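Local coordinates for protein transcriptional regulator, TetR family (Vibrio parahaemolyticus, PDB 3HE0) that probably regulates transcription by binding DNA at cis-regulatory sites through an N-terminal helix-turn-helix domain, at residues S27-L32 with E60-N65; K36-A41 with G46-Y51; K68-A73 with W96-S101. One frame throughout, in Å; residues are numbered along the deposited sequence.

Overall arrangement
Interaction 1 adjoins both others in the sequence of a largely helical chain, whereas interactions 2 and 3 do not touch. Interaction 2, inside the predicted helix-turn-helix, is nested in the loop that interaction 1 closes; their centres are about 14 Å apart. Helix 55-74 supplies one side of both interaction 1 and interaction 3, whose centres lie about 17 Å apart, and links the DNA-binding part to the C-terminal domain. Interactions 2 and 3 are the most distant pair, with centres about 26 Å apart and nearest atoms about 12 Å apart. A sulfate sits at interaction 1, beside the second subunit, and a glycerol lies about 4 Å from the I70 side chain of interaction 3.

Interaction 1. Residues S27-L32 with E60-N65; sequences SGFQGL and EEVRLN. With SO4 (sulfate ion), chain D.
F29 reaches from the loop after helix 13-27 to V62 and R63 on helix 55-74, and its side chain makes nearly the whole contact. At its root, CB of F29 lies 3.3 Å from O1 of the bound sulfate. A chi1 of -71° turns CG away from the residue's own carbonyl and sends the ring toward the helix. Along the ring, CD2 has sulfate O3 at its edge, near the ring plane. On the other flank, CE1 of F29 meets CG of R63 at 4.0 Å and CG1 of V62 at 4.3 Å, both approaching obliquely; CZ also comes near R63 CG. The R63 chain runs extended from CG to NE and slants across the F29 side chain, the ring and guanidinium planes only 12° from parallel. This is the DNA-binding domain of a TetR-type regulator, where the turn between its first two helices packs on the first half of the long helix that leads into the C-terminal domain. V62 belongs to the same core, since it also touches L17, A20 and I24 of helix 13-27. The guanidinium of R63 makes a salt bridge one helical turn back, NH1 to OE1 of E60 at 2.9 Å, bent (133°), on the anti side and well out of the carboxylate plane; R63 NE is buried by the contact and has no partner in the model. On the far side of F29 the sulfate, probably from the crystallisation liquor, takes a hydrogen bond from Q30 N to O2 at 3.2 Å. NE2 of Q30 reaches O1 weakly at 3.5 Å and also bonds to the backbone of E26 of the second subunit. R109 NE and R109 NH1 of the second subunit bond the sulfate too, which thus bridges the subunits.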
# COMPACT_ATOMS: atom_id res chain seq x y z
N SER A 27 6.91 -3.44 16.02
CA SER A 27 5.75 -4.16 16.55
C SER A 27 4.47 -3.30 16.65
O SER A 27 3.58 -3.56 17.47
CB SER A 27 6.13 -4.83 17.89
OG SER A 27 7.13 -4.10 18.59
N GLY A 28 4.37 -2.27 15.80
CA GLY A 28 3.13 -1.51 15.60
C GLY A 28 2.64 -0.52 16.66
O GLY A 28 3.10 -0.52 17.82
N PHE A 29 1.67 0.31 16.25
CA PHE A 29 1.04 1.35 17.09
C PHE A 29 0.43 0.85 18.41
O PHE A 29 0.77 1.35 19.49
CB PHE A 29 -0.03 2.12 16.28
CG PHE A 29 0.54 3.04 15.22
CD1 PHE A 29 0.86 4.37 15.52
CD2 PHE A 29 0.75 2.59 13.93
CE1 PHE A 29 1.39 5.21 14.54
CE2 PHE A 29 1.28 3.45 12.95
CZ PHE A 29 1.60 4.75 13.26
N GLN A 30 -0.47 -0.13 18.33
CA GLN A 30 -1.19 -0.64 19.52
C GLN A 30 -0.27 -1.29 20.57
O GLN A 30 -0.58 -1.33 21.77
CB GLN A 30 -2.28 -1.65 19.11
CG GLN A 30 -3.43 -1.07 18.29
CD GLN A 30 -4.37 -2.15 17.77
OE1 GLN A 30 -4.98 -2.90 18.55
NE2 GLN A 30 -4.50 -2.25 16.45
N GLY A 31 0.86 -1.83 20.10
CA GLY A 31 1.80 -2.51 20.98
C GLY A 31 2.56 -1.59 21.91
O GLY A 31 3.02 -2.04 22.95
N LEU A 32 2.64 -0.31 21.56
CA LEU A 32 3.57 0.60 22.20
C LEU A 32 3.32 0.76 23.69
O LEU A 32 2.20 1.02 24.14
CB LEU A 32 3.53 1.96 21.52
CG LEU A 32 4.60 2.97 21.96
CD1 LEU A 32 5.94 2.68 21.34
CD2 LEU A 32 4.17 4.34 21.58
N GLU A 60 0.18 10.51 17.41
CA GLU A 60 -0.08 11.52 16.38
C GLU A 60 1.19 12.21 15.94
O GLU A 60 1.36 12.54 14.76
CB GLU A 60 -1.10 12.56 16.89
CG GLU A 60 -1.49 13.60 15.84
CD GLU A 60 -2.13 12.98 14.56
OE1 GLU A 60 -2.75 11.87 14.60
OE2 GLU A 60 -1.99 13.63 13.48
N GLU A 61 2.07 12.45 16.91
CA GLU A 61 3.32 13.14 16.63
C GLU A 61 4.21 12.20 15.86
O GLU A 61 4.98 12.64 15.02
CB GLU A 61 4.04 13.56 17.92
CG GLU A 61 3.33 14.63 18.70
CD GLU A 61 3.09 15.85 17.83
OE1 GLU A 61 4.07 16.32 17.20
OE2 GLU A 61 1.92 16.30 17.71
N VAL A 62 4.12 10.92 16.14
CA VAL A 62 4.85 9.94 15.34
C VAL A 62 4.38 9.99 13.86
O VAL A 62 5.18 10.17 12.96
CB VAL A 62 4.75 8.51 15.96
CG1 VAL A 62 5.07 7.44 14.93
CG2 VAL A 62 5.68 8.39 17.16
N ARG A 63 3.07 9.91 13.64
CA ARG A 63 2.55 9.97 12.24
C ARG A 63 3.06 11.21 11.54
O ARG A 63 3.51 11.13 10.39
CB ARG A 63 1.03 9.96 12.18
CG ARG A 63 0.39 8.70 12.75
CD ARG A 63 -1.14 8.78 12.74
NE ARG A 63 -1.69 7.73 13.60
CZ ARG A 63 -2.19 7.92 14.83
NH1 ARG A 63 -2.27 9.14 15.39
NH2 ARG A 63 -2.62 6.86 15.51
N LEU A 64 3.01 12.35 12.22
CA LEU A 64 3.37 13.61 11.55
C LEU A 64 4.85 13.62 11.27
O LEU A 64 5.28 14.13 10.22
CB LEU A 64 2.98 14.85 12.36
CG LEU A 64 1.47 15.06 12.48
CD1 LEU A 64 1.10 16.23 13.41
CD2 LEU A 64 0.82 15.18 11.08
N ASN A 65 5.63 13.07 12.21
CA ASN A 65 7.07 13.08 12.05
C ASN A 65 7.50 12.12 10.89
O ASN A 65 8.39 12.48 10.08
CB ASN A 65 7.78 12.70 13.37
CG ASN A 65 9.30 12.60 13.22
OD1 ASN A 65 9.96 13.60 12.99
ND2 ASN A 65 9.84 11.42 13.37
S SO4 D . -1.00 -1.67 14.75
O1 SO4 D . -1.76 -0.53 15.25
O2 SO4 D . -0.03 -2.07 15.76
O3 SO4 D . -0.36 -1.29 13.48
O4 SO4 D . -1.91 -2.80 14.56

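Interaction 2. Residues K36-A41 with G46-Y51; sequences KLANEA and GTIYRY
Between L37 and A38 on one helix and I48 on the other, no flat group takes part; the contact is made of aliphatic branches. The flat group to note lies within G46-Y51: the guanidinium of R50 has CA of T47 over the centre of one face, 3.7 Å above its plane. Across the contact, the working end is CD1 of I48. Chi1 of -67° swings CG1 of I48 clear of the carbonyl carbon, and with the chain nearly extended beyond it, CD1 points at helix 34-41 and presses on CB of A38 at 3.4 Å, closer than two methyl carbons normally come. The same methyl lies 3.7 Å from CA of A38, so it rests close against the helix backbone. It also touches CD2 of L37 at 4.1 Å, where the two branched chains slant past each other. The CA atoms of A38 and I48 are 7.0 Å apart. All three residues are buried: V43 in the intervening turn covers A38 and I48, and L37 packs against A19 and A20 of helix 13-27. This apolar joint between two short helical segments is consistent with the predicted helix-turn-helix of a TetR-type regulator, in which the second helix, here 45-49, is probably the one presented to DNA.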
# COMPACT_ATOMS: atom_id res chain seq x y z
N LYS A 36 8.65 0.69 27.88
CA LYS A 36 9.70 0.20 26.97
C LYS A 36 10.21 1.38 26.16
O LYS A 36 11.40 1.45 25.87
CB LYS A 36 9.18 -0.92 26.05
CG LYS A 36 10.16 -2.12 25.88
CD LYS A 36 10.75 -2.28 24.46
CE LYS A 36 11.59 -3.58 24.34
NZ LYS A 36 12.23 -3.83 22.99
N LEU A 37 9.32 2.31 25.84
CA LEU A 37 9.70 3.52 25.12
C LEU A 37 10.77 4.21 25.93
O LEU A 37 11.83 4.53 25.40
CB LEU A 37 8.50 4.44 24.88
CG LEU A 37 8.79 5.75 24.13
CD1 LEU A 37 9.32 5.51 22.72
CD2 LEU A 37 7.55 6.58 24.06
N ALA A 38 10.51 4.42 27.21
CA ALA A 38 11.44 5.16 28.05
C ALA A 38 12.76 4.40 28.15
O ALA A 38 13.84 5.01 28.06
CB ALA A 38 10.83 5.44 29.43
N ASN A 39 12.66 3.08 28.31
CA ASN A 39 13.82 2.18 28.31
C ASN A 39 14.64 2.29 27.02
O ASN A 39 15.85 2.48 27.06
CB ASN A 39 13.39 0.70 28.51
CG ASN A 39 12.85 0.41 29.91
OD1 ASN A 39 13.06 1.17 30.85
ND2 ASN A 39 12.14 -0.70 30.05
N GLU A 40 13.97 2.19 25.88
CA GLU A 40 14.62 2.28 24.58
C GLU A 40 15.11 3.67 24.20
O GLU A 40 16.08 3.80 23.46
CB GLU A 40 13.70 1.78 23.48
CG GLU A 40 13.59 0.25 23.40
CD GLU A 40 14.94 -0.48 23.38
OE1 GLU A 40 15.36 -0.94 22.28
OE2 GLU A 40 15.56 -0.60 24.47
N ALA A 41 14.44 4.70 24.68
CA ALA A 41 14.88 6.05 24.42
C ALA A 41 15.97 6.43 25.40
O ALA A 41 16.67 7.41 25.20
CB ALA A 41 13.73 7.02 24.51
N GLY A 46 9.06 9.70 33.42
CA GLY A 46 8.61 11.06 33.67
C GLY A 46 9.04 12.02 32.57
O GLY A 46 8.31 12.93 32.23
N THR A 47 10.23 11.80 32.01
CA THR A 47 10.69 12.61 30.89
C THR A 47 9.72 12.57 29.70
O THR A 47 9.53 13.57 29.04
CB THR A 47 12.10 12.20 30.48
OG1 THR A 47 12.97 12.46 31.59
CG2 THR A 47 12.59 12.95 29.25
N ILE A 48 9.10 11.43 29.44
CA ILE A 48 8.22 11.35 28.29
C ILE A 48 7.03 12.29 28.44
O ILE A 48 6.56 12.89 27.46
CB ILE A 48 7.72 9.92 28.06
CG1 ILE A 48 8.91 9.05 27.64
CG2 ILE A 48 6.58 9.89 26.98
CD1 ILE A 48 8.70 7.60 27.87
N TYR A 49 6.53 12.40 29.67
CA TYR A 49 5.39 13.26 29.94
C TYR A 49 5.70 14.75 29.98
O TYR A 49 4.78 15.56 30.05
CB TYR A 49 4.67 12.79 31.21
CG TYR A 49 4.06 11.41 30.97
CD1 TYR A 49 2.91 11.27 30.22
CD2 TYR A 49 4.66 10.26 31.46
CE1 TYR A 49 2.34 10.04 29.98
CE2 TYR A 49 4.09 9.01 31.24
CZ TYR A 49 2.93 8.92 30.49
OH TYR A 49 2.34 7.69 30.23
N ARG A 50 6.96 15.12 29.90
CA ARG A 50 7.34 16.51 29.74
C ARG A 50 7.26 16.97 28.30
O ARG A 50 7.41 18.17 28.02
CB ARG A 50 8.74 16.73 30.26
CG ARG A 50 8.86 16.34 31.74
CD ARG A 50 9.86 17.17 32.44
NE ARG A 50 11.17 16.70 32.11
CZ ARG A 50 11.79 15.75 32.79
NH1 ARG A 50 11.20 15.18 33.83
NH2 ARG A 50 13.01 15.37 32.40
N TYR A 51 7.02 16.01 27.42
CA TYR A 51 6.96 16.25 25.97
C TYR A 51 5.64 15.82 25.36
O TYR A 51 5.22 16.46 24.45
CB TYR A 51 8.10 15.55 25.21
CG TYR A 51 9.43 16.10 25.56
CD1 TYR A 51 9.94 17.22 24.92
CD2 TYR A 51 10.17 15.52 26.58
CE1 TYR A 51 11.20 17.73 25.30
CE2 TYR A 51 11.37 16.03 26.96
CZ TYR A 51 11.89 17.13 26.33
OH TYR A 51 13.13 17.58 26.75

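Interaction 3. Residues K68-A73 with W96-S101; sequences KRIASA and WNLAGS
L98, in the segment W96-S101, and A73 meet through methyl groups alone, the leucine laying its two methyls against helix 55-74. CB of A73 faces the fork and lies 4.0 Å from CD2 of L98, and CD1 of L98 is at the same distance from that CB, so the fork straddles the alanine methyl evenly. One turn back, CG2 of I70 reaches CD1 of L98 at 4.4 Å, a looser touch. A chi1 of -84° places the leucine fork there, with CG on the side of its own backbone N. The side chain of I70 also rests on L103 and S107 of helix 102-107, and L98 on N104, so three parts of the fold meet here. The long helix 55-74, which in TetR-type regulators links the DNA-binding and C-terminal domains, here meets W96-S101 of the C-terminal domain; a glycerol about 4 Å from the I70 side chain, probably from the crystallisation liquor, may mark a pocket. Hydrogen bonds lie within each segment and not between them. In L98-S101, a type II turn with G100 at positive phi, O of L98 accepts from S101 N at 3.0 Å and from S101 OG at 2.8 Å, the latter in the carbonyl plane. S101 is the N-cap of helix 102-107, its OG also bonding to the backbone N of N104. On helix 55-74 a similar double grip holds O of K68, reached from opposite faces of its plane by S72 N at 3.1 Å and by S72 OG at 2.8 Å.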
# COMPACT_ATOMS: atom_id res chain seq x y z
N LYS A 68 6.81 13.72 7.65
CA LYS A 68 7.76 14.80 7.33
C LYS A 68 9.04 14.22 6.76
O LYS A 68 9.64 14.76 5.83
CB LYS A 68 8.03 15.65 8.57
CG LYS A 68 9.08 16.80 8.37
CD LYS A 68 8.87 17.60 7.03
CE LYS A 68 8.94 19.14 7.21
NZ LYS A 68 10.17 19.59 7.96
N ARG A 69 9.47 13.10 7.31
CA ARG A 69 10.69 12.48 6.86
C ARG A 69 10.53 11.90 5.45
O ARG A 69 11.40 12.08 4.59
CB ARG A 69 11.11 11.40 7.86
CG ARG A 69 11.49 11.97 9.25
CD ARG A 69 12.68 11.29 9.77
NE ARG A 69 12.33 10.06 10.45
CZ ARG A 69 12.99 8.90 10.36
NH1 ARG A 69 12.56 7.88 11.08
NH2 ARG A 69 14.02 8.74 9.53
N ILE A 70 9.40 11.24 5.22
CA ILE A 70 9.08 10.71 3.90
C ILE A 70 9.12 11.87 2.89
O ILE A 70 9.86 11.79 1.90
CB ILE A 70 7.76 9.95 3.91
CG1 ILE A 70 7.94 8.67 4.71
CG2 ILE A 70 7.33 9.59 2.46
CD1 ILE A 70 6.63 7.98 5.07
N ALA A 71 8.45 12.98 3.21
CA ALA A 71 8.41 14.14 2.30
C ALA A 71 9.79 14.66 1.95
O ALA A 71 10.08 14.93 0.77
CB ALA A 71 7.53 15.26 2.85
N SER A 72 10.68 14.77 2.94
CA SER A 72 12.04 15.17 2.61
C SER A 72 12.83 14.07 1.91
O SER A 72 13.68 14.37 1.07
CB SER A 72 12.80 15.73 3.82
OG SER A 72 12.30 15.18 5.02
N ALA A 73 12.60 12.80 2.22
CA ALA A 73 13.28 11.76 1.48
C ALA A 73 12.81 11.80 -0.03
O ALA A 73 13.61 11.88 -0.97
CB ALA A 73 13.02 10.42 2.10
N TRP A 96 11.65 4.64 -4.70
CA TRP A 96 12.10 3.27 -4.86
C TRP A 96 13.08 2.90 -3.75
O TRP A 96 13.02 1.82 -3.18
CB TRP A 96 12.78 3.11 -6.22
CG TRP A 96 13.28 1.76 -6.53
CD1 TRP A 96 14.54 1.32 -6.38
CD2 TRP A 96 12.54 0.69 -7.10
NE1 TRP A 96 14.64 0.02 -6.80
CE2 TRP A 96 13.42 -0.39 -7.26
CE3 TRP A 96 11.22 0.55 -7.51
CZ2 TRP A 96 13.03 -1.60 -7.77
CZ3 TRP A 96 10.82 -0.66 -8.03
CH2 TRP A 96 11.72 -1.72 -8.16
N ASN A 97 13.99 3.82 -3.47
CA ASN A 97 14.99 3.60 -2.44
C ASN A 97 14.49 3.71 -1.01
O ASN A 97 15.20 3.36 -0.13
CB ASN A 97 16.21 4.50 -2.68
CG ASN A 97 16.97 4.08 -3.92
OD1 ASN A 97 17.22 4.88 -4.82
ND2 ASN A 97 17.27 2.79 -4.01
N LEU A 98 13.27 4.16 -0.78
CA LEU A 98 12.71 4.09 0.56
C LEU A 98 12.25 2.68 0.92
O LEU A 98 12.00 2.41 2.11
CB LEU A 98 11.52 5.03 0.71
CG LEU A 98 11.93 6.46 1.04
CD1 LEU A 98 10.73 7.36 0.91
CD2 LEU A 98 12.48 6.50 2.44
N ALA A 99 12.08 1.80 -0.07
CA ALA A 99 11.47 0.51 0.20
C ALA A 99 12.35 -0.26 1.17
O ALA A 99 13.58 -0.25 1.05
CB ALA A 99 11.28 -0.29 -1.10
N GLY A 100 11.72 -0.92 2.13
CA GLY A 100 12.41 -1.67 3.18
C GLY A 100 12.90 -0.82 4.35
O GLY A 100 13.63 -1.31 5.21
N SER A 101 12.51 0.45 4.39
CA SER A 101 12.88 1.35 5.48
C SER A 101 11.85 1.30 6.61
O SER A 101 10.72 0.83 6.42
CB SER A 101 12.96 2.79 4.96
OG SER A 101 11.65 3.35 4.76